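Local coordinates for putative ubiquinone biosynthesis protein (Nostoc punctiforme, PDB 3MSQ) that is of uncertain exact function but probably takes part in ubiquinone biosynthesis as a Coq4-like protein, at residues A[60-65]-A[197-202]; A[130-135]-A[213-218]; A[148-153]-A[186-191]. One frame throughout, in Å; residues are numbered along the deposited sequence.

All three contacts lie within one all-helical chain of the Coq4 family. Their first segments come in the order 60-65, 130-135 and 148-153. The partners follow in the order 186-191, 197-202 and 213-218. Contact 3 is therefore nested inside both others, while contacts 1 and 2 cross along the chain. The centres are about 15 Å (1 and 2), 16 Å (1 and 3) and 13 Å (2 and 3) apart. Leu198 of contact 1 packs on Leu218 of contact 2, and its N probably hydrogen-bonds Gln152 OE1 of contact 3. Gly134 O probably accepts from Arg186 NH2. Residues 186-218, near the C-terminus, are thus tied back onto helices 60-68, 114-133 and 139-152.

Contact 1 (A[60-65]-A[197-202]); sequences PEVNAL and KLIAQK
Lys197 opens the second segment and offers its carbonyl to Gln201. Gln201 NE2 donates to Lys197 O over 2.8 Å in a nearly straight bond (168°). The acceptor lies close to the Gln201 amide plane, and the donor lies in the carbonyl plane. This bond spans a type I beta turn from Leu198 to Gln201, which presents its middle residues to helix 60-68. Ile199 comes first. Its CG2 sits between the backbone N and the carbonyl carbon and meets Val62 CG2 at 3.8 Å, the two side chains crossing obliquely. Leu65 CD1 lies against the carbonyl oxygens of Ile199 and Ala200. Ala200 is the point of closest backbone approach, with its CA 4.6 Å from Val62 CA. Its methyl CB touches both Val62 CG2 (3.7 Å) and Glu61 CB (3.8 Å). The Glu61 carboxylate turns off from the loop. Lys202 ends the segment with an extended chain. This chain runs alongside Leu65, antiparallel to it, with CG and CE each 3.7 Å from Leu65 CD2. Its NZ goes on to a salt bridge with Glu68, on the same helix as Leu65. The contact joins helix 60-68 to the loop between helices 177-192 and 211-218. Both pack on helix 114-133, Leu65 touching Tyr117 and Ile199 touching Leu121.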
loop_
_atom_site.group_PDB
_atom_site.type_symbol
_atom_site.label_atom_id
_atom_site.label_comp_id
_atom_site.label_asym_id
_atom_site.label_seq_id
_atom_site.Cartn_x
_atom_site.Cartn_y
_atom_site.Cartn_z
ATOM N N PRO A 60 19.480 26.409 -21.115
ATOM C CA PRO A 60 20.787 26.250 -21.777
ATOM C C PRO A 60 21.983 25.765 -20.960
ATOM O O PRO A 60 22.709 24.891 -21.421
ATOM C CB PRO A 60 21.037 27.636 -22.368
ATOM C CG PRO A 60 19.698 28.181 -22.610
ATOM C CD PRO A 60 18.911 27.734 -21.417
ATOM N N GLU A 61 22.196 26.320 -19.758
ATOM C CA GLU A 61 23.326 25.946 -18.887
ATOM C C GLU A 61 23.297 24.479 -18.468
ATOM O O GLU A 61 24.349 23.856 -18.348
ATOM C CB GLU A 61 23.464 26.889 -17.676
ATOM C CG GLU A 61 22.234 27.724 -17.350
ATOM C CD GLU A 61 21.947 28.914 -18.254
ATOM O OE1 GLU A 61 22.885 29.694 -18.542
ATOM O OE2 GLU A 61 20.777 29.067 -18.673
ATOM N N VAL A 62 22.081 23.940 -18.281
ATOM C CA VAL A 62 21.760 22.566 -17.896
ATOM C C VAL A 62 21.985 21.688 -19.135
ATOM O O VAL A 62 22.782 20.740 -19.088
ATOM C CB VAL A 62 20.301 22.471 -17.342
ATOM C CG1 VAL A 62 19.841 21.032 -17.246
ATOM C CG2 VAL A 62 20.160 23.159 -15.986
ATOM N N ASN A 63 21.336 22.050 -20.261
ATOM C CA ASN A 63 21.488 21.371 -21.549
ATOM C C ASN A 63 22.971 21.199 -21.964
ATOM O O ASN A 63 23.298 20.247 -22.664
ATOM C CB ASN A 63 20.703 22.100 -22.624
ATOM C CG ASN A 63 20.623 21.338 -23.911
ATOM O OD1 ASN A 63 21.525 21.380 -24.744
ATOM N ND2 ASN A 63 19.545 20.624 -24.101
ATOM N N ALA A 64 23.855 22.103 -21.499
ATOM C CA ALA A 64 25.305 22.040 -21.718
ATOM C C ALA A 64 25.870 20.811 -20.983
ATOM O O ALA A 64 26.595 20.030 -21.611
ATOM C CB ALA A 64 25.981 23.315 -21.219
ATOM N N LEU A 65 25.493 20.608 -19.683
ATOM C CA LEU A 65 25.938 19.451 -18.913
ATOM C C LEU A 65 25.376 18.162 -19.498
ATOM O O LEU A 65 26.067 17.150 -19.498
ATOM C CB LEU A 65 25.555 19.541 -17.431
ATOM C CG LEU A 65 26.021 20.747 -16.591
ATOM C CD1 LEU A 65 25.770 20.487 -15.139
ATOM C CD2 LEU A 65 27.480 21.047 -16.787
ATOM N N LYS A 197 20.578 28.220 -11.239
ATOM C CA LYS A 197 20.171 26.850 -10.933
ATOM C C LYS A 197 21.316 26.054 -10.318
ATOM O O LYS A 197 22.436 26.124 -10.815
ATOM C CB LYS A 197 19.638 26.145 -12.205
ATOM C CG LYS A 197 18.600 26.938 -13.025
ATOM C CD LYS A 197 17.226 26.922 -12.397
ATOM C CE LYS A 197 16.308 27.941 -13.012
ATOM N NZ LYS A 197 15.021 28.025 -12.270
ATOM N N LEU A 198 21.033 25.306 -9.241
ATOM C CA LEU A 198 22.007 24.446 -8.561
ATOM C C LEU A 198 22.535 23.395 -9.534
ATOM O O LEU A 198 23.745 23.287 -9.708
ATOM C CB LEU A 198 21.353 23.712 -7.364
ATOM C CG LEU A 198 20.969 24.522 -6.125
ATOM C CD1 LEU A 198 20.218 23.624 -5.139
ATOM C CD2 LEU A 198 22.201 25.190 -5.473
ATOM N N ILE A 199 21.604 22.645 -10.177
ATOM C CA ILE A 199 21.850 21.563 -11.138
ATOM C C ILE A 199 22.758 21.961 -12.330
ATOM O O ILE A 199 23.477 21.095 -12.842
ATOM C CB ILE A 199 20.502 20.882 -11.565
ATOM C CG1 ILE A 199 20.683 19.473 -12.142
ATOM C CG2 ILE A 199 19.632 21.745 -12.474
ATOM C CD1 ILE A 199 20.744 18.356 -11.106
ATOM N N ALA A 200 22.759 23.274 -12.724
ATOM C CA ALA A 200 23.550 23.837 -13.840
ATOM C C ALA A 200 25.033 24.087 -13.543
ATOM O O ALA A 200 25.797 24.335 -14.479
ATOM C CB ALA A 200 22.901 25.121 -14.344
ATOM N N GLN A 201 25.437 24.022 -12.258
ATOM C CA GLN A 201 26.804 24.306 -11.795
ATOM C C GLN A 201 27.790 23.162 -11.910
ATOM O O GLN A 201 27.470 22.027 -11.525
ATOM C CB GLN A 201 26.826 24.841 -10.349
ATOM C CG GLN A 201 25.884 26.008 -10.058
ATOM C CD GLN A 201 25.950 27.092 -11.095
ATOM O OE1 GLN A 201 26.989 27.711 -11.323
ATOM N NE2 GLN A 201 24.824 27.374 -11.723
ATOM N N LYS A 202 29.015 23.487 -12.407
ATOM C CA LYS A 202 30.139 22.563 -12.495
ATOM C C LYS A 202 30.906 22.664 -11.167
ATOM O O LYS A 202 31.988 23.249 -11.105
ATOM C CB LYS A 202 31.034 22.881 -13.699
ATOM C CG LYS A 202 30.503 22.353 -15.010
ATOM C CD LYS A 202 31.464 22.604 -16.160
ATOM C CE LYS A 202 30.962 22.047 -17.472
ATOM N NZ LYS A 202 31.565 22.738 -18.636
#

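Contact 2 (A[130-135]-A[213-218]); sequences HVVAGF and EIRERL
This contact belongs to the C-terminal end of helix 114-133, where an arginine from helix 211-218 reaches carbonyls of its last turn. The segment 130-135 starts at the final histidine of an HDxxH sequence, a hallmark of Coq4 proteins that is regarded as a zinc-binding motif in relatives. In this chain His130 NE2 is hydrogen-bonded to Glu95. The helix stops at Ala133. Gly134 leaves helical geometry with a positive phi (76°), and Phe135 N bonds back to His130 O at 3.0 Å. Arg215 uses this helix end. Its CG is anti to the carbonyl carbon, and the chain runs extended from CG to NE. NE donates to Val132 O over 2.7 Å, with a bent N-H...O angle of 137°. The donor lies above the carbonyl plane, and Val132 O sits at the edge of the guanidinium, near its plane. NH2 lies 2.9 Å from Val131 O, but the angle is too poor for a hydrogen bond. Gly134 CA also borders the guanidinium edge. The positive guanidinium would be expected to interact favourably with the partial negative charge at the helix C-terminus. The rest of the contact is apolar. Val132 CG1 is anti to the backbone N and points between two side chains, 3.7 Å from Ile214 CG2 and 4.0 Å from Leu218 CD1. It meets each at about a right angle. Helix 88-98 closes the contact from another direction, with Leu88 touching Val131, Val132 and Ile214. Trp203, in the loop before helix 211-218, also packs on Val132.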
loop_
_atom_site.group_PDB
_atom_site.type_symbol
_atom_site.label_atom_id
_atom_site.label_comp_id
_atom_site.label_asym_id
_atom_site.label_seq_id
_atom_site.Cartn_x
_atom_site.Cartn_y
_atom_site.Cartn_z
ATOM N N HIS A 130 23.077 21.649 -0.080
ATOM C CA HIS A 130 22.704 22.193 1.222
ATOM C C HIS A 130 23.684 23.244 1.804
ATOM O O HIS A 130 23.230 24.148 2.513
ATOM C CB HIS A 130 22.355 21.072 2.220
ATOM C CG HIS A 130 23.552 20.428 2.825
ATOM N ND1 HIS A 130 24.081 19.259 2.308
ATOM C CD2 HIS A 130 24.309 20.832 3.874
ATOM C CE1 HIS A 130 25.134 18.982 3.065
ATOM N NE2 HIS A 130 25.313 19.908 4.017
ATOM N N VAL A 131 25.005 23.140 1.503
ATOM C CA VAL A 131 25.988 24.126 1.990
ATOM C C VAL A 131 25.829 25.509 1.321
ATOM O O VAL A 131 25.918 26.530 2.014
ATOM C CB VAL A 131 27.470 23.650 2.127
ATOM C CG1 VAL A 131 27.562 22.221 2.646
ATOM C CG2 VAL A 131 28.256 23.808 0.840
ATOM N N VAL A 132 25.558 25.522 -0.013
ATOM C CA VAL A 132 25.332 26.725 -0.825
ATOM C C VAL A 132 23.932 27.273 -0.525
ATOM O O VAL A 132 23.798 28.472 -0.251
ATOM C CB VAL A 132 25.578 26.468 -2.336
ATOM C CG1 VAL A 132 25.288 27.711 -3.184
ATOM C CG2 VAL A 132 27.005 25.982 -2.586
ATOM N N ALA A 133 22.906 26.387 -0.521
ATOM C CA ALA A 133 21.510 26.726 -0.240
ATOM C C ALA A 133 21.245 27.159 1.215
ATOM O O ALA A 133 20.269 27.877 1.466
ATOM C CB ALA A 133 20.607 25.569 -0.616
ATOM N N GLY A 134 22.082 26.701 2.152
ATOM C CA GLY A 134 21.946 27.026 3.567
ATOM C C GLY A 134 20.837 26.281 4.294
ATOM O O GLY A 134 19.927 26.904 4.854
ATOM N N PHE A 135 20.918 24.934 4.302
ATOM C CA PHE A 135 19.992 24.009 4.986
ATOM C C PHE A 135 20.780 23.019 5.831
ATOM O O PHE A 135 21.914 22.688 5.478
ATOM C CB PHE A 135 19.112 23.249 3.983
ATOM C CG PHE A 135 18.104 24.130 3.302
ATOM C CD1 PHE A 135 16.866 24.374 3.886
ATOM C CD2 PHE A 135 18.392 24.727 2.081
ATOM C CE1 PHE A 135 15.943 25.220 3.276
ATOM C CE2 PHE A 135 17.472 25.577 1.474
ATOM C CZ PHE A 135 16.257 25.822 2.080
ATOM N N GLU A 213 30.432 34.061 -2.056
ATOM C CA GLU A 213 30.665 34.416 -3.460
ATOM C C GLU A 213 29.791 33.555 -4.376
ATOM O O GLU A 213 29.183 34.106 -5.297
ATOM C CB GLU A 213 32.164 34.290 -3.827
ATOM C CG GLU A 213 32.550 34.745 -5.237
ATOM C CD GLU A 213 32.269 36.192 -5.608
ATOM O OE1 GLU A 213 32.619 37.098 -4.815
ATOM O OE2 GLU A 213 31.723 36.422 -6.711
ATOM N N ILE A 214 29.711 32.215 -4.117
ATOM C CA ILE A 214 28.876 31.284 -4.889
ATOM C C ILE A 214 27.401 31.704 -4.759
ATOM O O ILE A 214 26.718 31.823 -5.776
ATOM C CB ILE A 214 29.103 29.786 -4.505
ATOM C CG1 ILE A 214 30.572 29.368 -4.711
ATOM C CG2 ILE A 214 28.167 28.859 -5.292
ATOM C CD1 ILE A 214 30.961 28.025 -4.090
ATOM N N ARG A 215 26.929 31.966 -3.521
ATOM C CA ARG A 215 25.556 32.405 -3.236
ATOM C C ARG A 215 25.226 33.708 -3.990
ATOM O O ARG A 215 24.114 33.857 -4.495
ATOM C CB ARG A 215 25.346 32.605 -1.728
ATOM C CG ARG A 215 25.295 31.334 -0.917
ATOM C CD ARG A 215 24.965 31.672 0.509
ATOM N NE ARG A 215 24.733 30.489 1.339
ATOM C CZ ARG A 215 25.415 30.219 2.446
ATOM N NH1 ARG A 215 26.378 31.039 2.859
ATOM N NH2 ARG A 215 25.141 29.129 3.152
ATOM N N GLU A 216 26.212 34.619 -4.085
ATOM C CA GLU A 216 26.108 35.897 -4.780
ATOM C C GLU A 216 26.013 35.700 -6.297
ATOM O O GLU A 216 25.208 36.376 -6.942
ATOM C CB GLU A 216 27.300 36.796 -4.427
ATOM C CG GLU A 216 26.907 38.244 -4.209
ATOM C CD GLU A 216 27.808 38.998 -3.252
ATOM O OE1 GLU A 216 28.916 39.397 -3.674
ATOM O OE2 GLU A 216 27.411 39.192 -2.080
ATOM N N ARG A 217 26.834 34.772 -6.853
ATOM C CA ARG A 217 26.859 34.407 -8.273
ATOM C C ARG A 217 25.515 33.817 -8.693
ATOM O O ARG A 217 24.959 34.258 -9.704
ATOM C CB ARG A 217 27.973 33.394 -8.557
ATOM C CG ARG A 217 29.355 34.011 -8.632
ATOM C CD ARG A 217 30.390 32.983 -9.038
ATOM N NE ARG A 217 31.740 33.469 -8.773
ATOM C CZ ARG A 217 32.840 32.736 -8.891
ATOM N NH1 ARG A 217 32.765 31.467 -9.277
ATOM N NH2 ARG A 217 34.026 33.266 -8.626
ATOM N N LEU A 218 24.977 32.852 -7.892
ATOM C CA LEU A 218 23.681 32.207 -8.140
ATOM C C LEU A 218 22.508 33.165 -7.889
ATOM O O LEU A 218 21.415 32.944 -8.410
ATOM C CB LEU A 218 23.501 30.912 -7.315
ATOM C CG LEU A 218 24.525 29.768 -7.457
ATOM C CD1 LEU A 218 23.949 28.473 -6.911
ATOM C CD2 LEU A 218 24.924 29.538 -8.890
#

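Contact 3 (A[148-153]-A[186-191]); sequences FFLAQT and RGYRVG
Helices 139-152 and 177-192 run roughly parallel here, their local axes 7.2 Å apart at a signed crossing angle of -37°, with Phe148 CA only 4.2 Å from Gly191 CA. Gly187 and Gly191 form a GxxxG pattern on the facing side of the second helix. The close approach, the right-handed crossing and a CA-H...O contact are features of GxxxG helix pairs. In that contact, Phe148 CA lies 3.2 Å from Gly187 O. Phe148 has CG anti to the backbone N (chi1 -179°), which brings its ring over Gly191. Gly191 CA sits over one face of the ring, 3.7 Å from its centroid, in a CH-pi contact. Val190 CG1 meets the same ring at its edge, 3.6 Å from Phe148 CE2. A second CH-pi contact points the other way between the helices. Ala151 CB lies over the middle of the Tyr188 ring, 3.7 Å from the centroid and only 7° off the normal. The Tyr188 CB bond leaves the interface, but the ring comes back to cover Ala151 and the side of Leu150. Gln152 brings CG to 3.4 Å from Gly191 O. Its amide NE2 turns to the backbone oxygens of Thr194 and Gly196, just past the second helix. Helix 156-172 covers Leu150 through Val159 and Leu162. Phe177 and Met181 of a neighbouring subunit pack on Leu150 and Tyr188, so this helix pair borders the subunit interface.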
loop_
_atom_site.group_PDB
_atom_site.type_symbol
_atom_site.label_atom_id
_atom_site.label_comp_id
_atom_site.label_asym_id
_atom_site.label_seq_id
_atom_site.Cartn_x
_atom_site.Cartn_y
_atom_site.Cartn_z
ATOM N N PHE A 148 13.503 23.799 -2.099
ATOM C CA PHE A 148 14.355 24.761 -2.815
ATOM C C PHE A 148 14.629 24.232 -4.245
ATOM O O PHE A 148 14.497 24.991 -5.204
ATOM C CB PHE A 148 15.681 24.991 -2.037
ATOM C CG PHE A 148 16.665 25.984 -2.626
ATOM C CD1 PHE A 148 17.443 25.650 -3.729
ATOM C CD2 PHE A 148 16.877 27.220 -2.022
ATOM C CE1 PHE A 148 18.352 26.567 -4.265
ATOM C CE2 PHE A 148 17.796 28.130 -2.556
ATOM C CZ PHE A 148 18.529 27.795 -3.671
ATOM N N PHE A 149 14.946 22.913 -4.367
ATOM C CA PHE A 149 15.251 22.217 -5.621
ATOM C C PHE A 149 14.032 22.107 -6.558
ATOM O O PHE A 149 14.158 22.349 -7.773
ATOM C CB PHE A 149 15.907 20.860 -5.346
ATOM C CG PHE A 149 16.635 20.297 -6.541
ATOM C CD1 PHE A 149 17.824 20.872 -6.989
ATOM C CD2 PHE A 149 16.123 19.206 -7.239
ATOM C CE1 PHE A 149 18.477 20.380 -8.131
ATOM C CE2 PHE A 149 16.779 18.716 -8.377
ATOM C CZ PHE A 149 17.958 19.300 -8.806
ATOM N N LEU A 150 12.834 21.799 -5.973
ATOM C CA LEU A 150 11.540 21.722 -6.680
ATOM C C LEU A 150 11.138 23.123 -7.210
ATOM O O LEU A 150 10.576 23.219 -8.306
ATOM C CB LEU A 150 10.447 21.113 -5.759
ATOM C CG LEU A 150 9.059 20.797 -6.354
ATOM C CD1 LEU A 150 9.080 19.526 -7.148
ATOM C CD2 LEU A 150 8.039 20.614 -5.274
ATOM N N ALA A 151 11.478 24.203 -6.461
ATOM C CA ALA A 151 11.181 25.582 -6.868
ATOM C C ALA A 151 11.982 25.991 -8.100
ATOM O O ALA A 151 11.471 26.742 -8.920
ATOM C CB ALA A 151 11.456 26.548 -5.723
ATOM N N GLN A 152 13.221 25.477 -8.231
ATOM C CA GLN A 152 14.178 25.759 -9.301
ATOM C C GLN A 152 14.016 24.864 -10.518
ATOM O O GLN A 152 13.775 25.357 -11.615
ATOM C CB GLN A 152 15.600 25.570 -8.769
ATOM C CG GLN A 152 16.131 26.713 -7.935
ATOM C CD GLN A 152 17.627 26.791 -8.013
ATOM O OE1 GLN A 152 18.336 25.776 -8.105
ATOM N NE2 GLN A 152 18.133 28.000 -8.006
ATOM N N THR A 153 14.245 23.546 -10.328
ATOM C CA THR A 153 14.249 22.500 -11.357
ATOM C C THR A 153 13.540 21.230 -10.861
ATOM O O THR A 153 14.186 20.359 -10.262
ATOM C CB THR A 153 15.691 22.231 -11.823
ATOM O OG1 THR A 153 16.543 22.090 -10.688
ATOM C CG2 THR A 153 16.237 23.342 -12.717
ATOM N N ARG A 186 10.229 28.227 3.391
ATOM C CA ARG A 186 11.473 28.999 3.271
ATOM C C ARG A 186 12.246 28.502 2.062
ATOM O O ARG A 186 12.674 29.314 1.245
ATOM C CB ARG A 186 12.330 28.873 4.536
ATOM C CG ARG A 186 13.660 29.576 4.419
ATOM C CD ARG A 186 14.429 29.546 5.720
ATOM N NE ARG A 186 15.278 28.361 5.882
ATOM C CZ ARG A 186 16.471 28.191 5.312
ATOM N NH1 ARG A 186 16.948 29.096 4.461
ATOM N NH2 ARG A 186 17.186 27.111 5.571
ATOM N N GLY A 187 12.367 27.177 1.950
ATOM C CA GLY A 187 13.041 26.505 0.853
ATOM C C GLY A 187 12.474 26.883 -0.497
ATOM O O GLY A 187 13.218 27.333 -1.362
ATOM N N TYR A 188 11.152 26.733 -0.673
ATOM C CA TYR A 188 10.469 27.055 -1.915
ATOM C C TYR A 188 10.612 28.543 -2.282
ATOM O O TYR A 188 10.953 28.865 -3.420
ATOM C CB TYR A 188 8.990 26.623 -1.874
ATOM C CG TYR A 188 8.428 26.382 -3.260
ATOM C CD1 TYR A 188 7.897 27.431 -4.012
ATOM C CD2 TYR A 188 8.475 25.116 -3.844
ATOM C CE1 TYR A 188 7.416 27.222 -5.307
ATOM C CE2 TYR A 188 7.990 24.893 -5.135
ATOM C CZ TYR A 188 7.469 25.951 -5.867
ATOM O OH TYR A 188 6.990 25.730 -7.137
ATOM N N ARG A 189 10.376 29.438 -1.311
ATOM C CA ARG A 189 10.450 30.885 -1.460
ATOM C C ARG A 189 11.833 31.326 -1.949
ATOM O O ARG A 189 11.910 32.023 -2.964
ATOM C CB ARG A 189 10.093 31.531 -0.124
ATOM C CG ARG A 189 9.678 32.992 -0.165
ATOM C CD ARG A 189 9.243 33.483 1.223
ATOM N NE ARG A 189 10.059 32.969 2.342
ATOM C CZ ARG A 189 11.306 33.358 2.636
ATOM N NH1 ARG A 189 11.929 34.265 1.885
ATOM N NH2 ARG A 189 11.946 32.822 3.669
ATOM N N VAL A 190 12.915 30.861 -1.268
ATOM C CA VAL A 190 14.312 31.175 -1.574
ATOM C C VAL A 190 14.731 30.613 -2.930
ATOM O O VAL A 190 15.401 31.306 -3.694
ATOM C CB VAL A 190 15.287 30.774 -0.432
ATOM C CG1 VAL A 190 16.745 31.091 -0.802
ATOM C CG2 VAL A 190 14.920 31.451 0.878
ATOM N N GLY A 191 14.339 29.375 -3.196
ATOM C CA GLY A 191 14.600 28.672 -4.445
ATOM C C GLY A 191 13.949 29.356 -5.632
ATOM O O GLY A 191 14.571 29.479 -6.679
#